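Local coordinates for protein class B carbapenemase GOB-18 (Elizabethkingia meningoseptica, PDB 5K0W) that probably hydrolyses beta-lactam antibiotics, carbapenems among them, as a dizinc class B3 metallo-beta-lactamase, at residues L232-V238 with F262-Y268. Sequence-based numbering, arbitrary orientation.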
# COMPACT_ATOMS: atom_id res chain seq x y z
N LEU A 232 5.98 16.92 -0.78
CA LEU A 232 6.86 15.86 -0.27
C LEU A 232 8.23 15.90 -0.94
O LEU A 232 8.34 16.21 -2.14
CB LEU A 232 6.22 14.45 -0.44
CG LEU A 232 4.93 14.15 0.36
CD1 LEU A 232 4.27 12.88 -0.12
CD2 LEU A 232 5.19 14.09 1.86
N ASP A 233 9.28 15.58 -0.15
CA ASP A 233 10.68 15.49 -0.61
C ASP A 233 11.15 14.04 -0.45
O ASP A 233 11.04 13.45 0.63
CB ASP A 233 11.64 16.42 0.15
CG ASP A 233 11.16 17.81 0.45
OD1 ASP A 233 10.92 18.58 -0.51
OD2 ASP A 233 11.05 18.15 1.65
N PHE A 234 11.64 13.45 -1.54
CA PHE A 234 12.06 12.04 -1.61
C PHE A 234 13.07 11.85 -2.74
O PHE A 234 13.12 12.67 -3.65
CB PHE A 234 10.82 11.13 -1.86
CG PHE A 234 10.04 11.45 -3.12
CD1 PHE A 234 10.37 10.85 -4.33
CD2 PHE A 234 8.99 12.35 -3.09
CE1 PHE A 234 9.69 11.19 -5.50
CE2 PHE A 234 8.28 12.66 -4.26
CZ PHE A 234 8.64 12.08 -5.45
N ASP A 235 13.80 10.74 -2.72
CA ASP A 235 14.75 10.41 -3.79
C ASP A 235 14.08 9.42 -4.71
O ASP A 235 14.11 9.59 -5.92
CB ASP A 235 16.05 9.84 -3.22
CG ASP A 235 16.88 10.88 -2.47
OD1 ASP A 235 16.96 12.03 -2.96
OD2 ASP A 235 17.46 10.54 -1.40
N ILE A 236 13.43 8.41 -4.10
CA ILE A 236 12.74 7.32 -4.80
C ILE A 236 11.27 7.27 -4.44
O ILE A 236 10.92 7.47 -3.28
CB ILE A 236 13.48 5.99 -4.51
CG1 ILE A 236 14.78 5.93 -5.32
CG2 ILE A 236 12.59 4.74 -4.76
CD1 ILE A 236 15.69 4.82 -4.98
N TRP A 237 10.42 6.96 -5.44
CA TRP A 237 8.98 6.78 -5.24
C TRP A 237 8.47 5.51 -5.91
O TRP A 237 8.93 5.13 -6.99
CB TRP A 237 8.19 8.02 -5.65
CG TRP A 237 7.81 8.07 -7.10
CD1 TRP A 237 8.59 8.48 -8.14
CD2 TRP A 237 6.56 7.68 -7.67
NE1 TRP A 237 7.90 8.35 -9.33
CE2 TRP A 237 6.65 7.86 -9.07
CE3 TRP A 237 5.35 7.18 -7.14
CZ2 TRP A 237 5.59 7.58 -9.94
CZ3 TRP A 237 4.31 6.89 -8.00
CH2 TRP A 237 4.42 7.11 -9.38
N VAL A 238 7.52 4.84 -5.25
CA VAL A 238 6.80 3.63 -5.69
C VAL A 238 5.35 3.81 -5.23
O VAL A 238 5.08 4.78 -4.52
CB VAL A 238 7.43 2.30 -5.20
CG1 VAL A 238 8.76 2.02 -5.88
CG2 VAL A 238 7.58 2.25 -3.68
N PHE A 262 13.47 4.35 -10.37
CA PHE A 262 12.45 4.86 -9.46
C PHE A 262 12.73 6.26 -8.91
O PHE A 262 12.16 6.68 -7.91
CB PHE A 262 12.16 3.80 -8.37
CG PHE A 262 12.04 2.42 -8.96
CD1 PHE A 262 10.96 2.07 -9.76
CD2 PHE A 262 13.07 1.49 -8.79
CE1 PHE A 262 10.88 0.81 -10.36
CE2 PHE A 262 12.98 0.22 -9.37
CZ PHE A 262 11.89 -0.11 -10.14
N MET A 263 13.57 7.01 -9.64
CA MET A 263 13.97 8.38 -9.31
C MET A 263 13.34 9.37 -10.29
O MET A 263 13.85 10.48 -10.46
CB MET A 263 15.49 8.50 -9.32
CG MET A 263 16.13 7.72 -8.23
SD MET A 263 17.90 8.02 -8.17
CE MET A 263 18.27 7.26 -6.65
N ASP A 264 12.23 8.98 -10.93
CA ASP A 264 11.54 9.82 -11.88
C ASP A 264 10.53 10.67 -11.13
O ASP A 264 9.31 10.45 -11.22
CB ASP A 264 10.93 8.97 -13.03
CG ASP A 264 9.96 7.87 -12.61
OD1 ASP A 264 10.12 7.32 -11.49
OD2 ASP A 264 9.07 7.52 -13.42
N LYS A 265 11.06 11.62 -10.34
CA LYS A 265 10.28 12.56 -9.52
C LYS A 265 9.22 13.31 -10.32
O LYS A 265 8.09 13.41 -9.85
CB LYS A 265 11.20 13.55 -8.79
CG LYS A 265 12.05 12.95 -7.70
CD LYS A 265 12.38 13.99 -6.64
CE LYS A 265 13.87 14.16 -6.48
NZ LYS A 265 14.19 14.95 -5.26
N GLN A 266 9.55 13.80 -11.53
CA GLN A 266 8.59 14.54 -12.36
C GLN A 266 7.35 13.74 -12.75
O GLN A 266 6.28 14.33 -12.85
CB GLN A 266 9.25 15.28 -13.53
CG GLN A 266 9.98 16.57 -13.11
CD GLN A 266 9.24 17.40 -12.07
OE1 GLN A 266 8.14 17.91 -12.29
NE2 GLN A 266 9.85 17.55 -10.90
N SER A 267 7.48 12.41 -12.89
CA SER A 267 6.36 11.51 -13.18
C SER A 267 5.42 11.38 -11.97
O SER A 267 4.21 11.21 -12.16
CB SER A 267 6.85 10.13 -13.60
OG SER A 267 5.74 9.33 -13.96
N TYR A 268 5.96 11.46 -10.74
CA TYR A 268 5.15 11.43 -9.52
C TYR A 268 4.26 12.67 -9.50
O TYR A 268 3.08 12.55 -9.22
CB TYR A 268 6.02 11.37 -8.26
CG TYR A 268 5.28 11.73 -7.00
CD1 TYR A 268 4.37 10.85 -6.42
CD2 TYR A 268 5.44 12.99 -6.41
CE1 TYR A 268 3.67 11.19 -5.27
CE2 TYR A 268 4.73 13.34 -5.26
CZ TYR A 268 3.85 12.43 -4.69
OH TYR A 268 3.16 12.77 -3.56
O HOH W 1 9.17 5.51 -9.64
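Three main-chain carbonyls, F262 O, F234 O and D264 O, accept the polar ties. W237 N donates to F262 O at 3.0 Å with an N-H...O angle of 160°, and K265 NZ reaches F234 O, also at 3.0 Å. From the indole, W237 NE1 donates to D264 O at 3.2 Å (136°), and weakly to D264 OD1 at 3.3 Å (125°). Water 1 bridges the same residues, donating to W237 O at 2.7 Å and to D264 OD1 at 2.8 Å, while K250 forms a salt bridge with that carboxylate. D264 centres an inverse gamma turn on the way to helix 265-284. A short CA-H...O contact, I236 CA to F262 O at 3.2 Å (141° at H), shares its acceptor with the W237 N bond.

Beyond these lies an aromatic cluster of F234, W237 and Y268. The edge of F234 meets the face of Y268, with centroids 5.0 Å apart and planes at 85°. Y268 CB sits 3.6 Å from the centroid of the five-membered ring of W237, 7° off its normal, a CH-pi contact. The aliphatic part of K265 covers one face of F234 (CG to CE1, 3.7 Å), and the Y268 hydroxyl is hydrogen-bonded to M229 O. I236 CG1 packs on M263 CG at 3.7 Å.

Strand 236-239 edges one of the two sheets of the metallo-beta-lactamase fold, pairing with strand 192-198, and leads to zinc ligand H241, whose side chain lies about 9 Å from that of W237. The contact itself is structural: W237 N, facing away from strand 192-198, holds the turn before the helix, while K265 and Y268 add a lysine donor and aromatic packing.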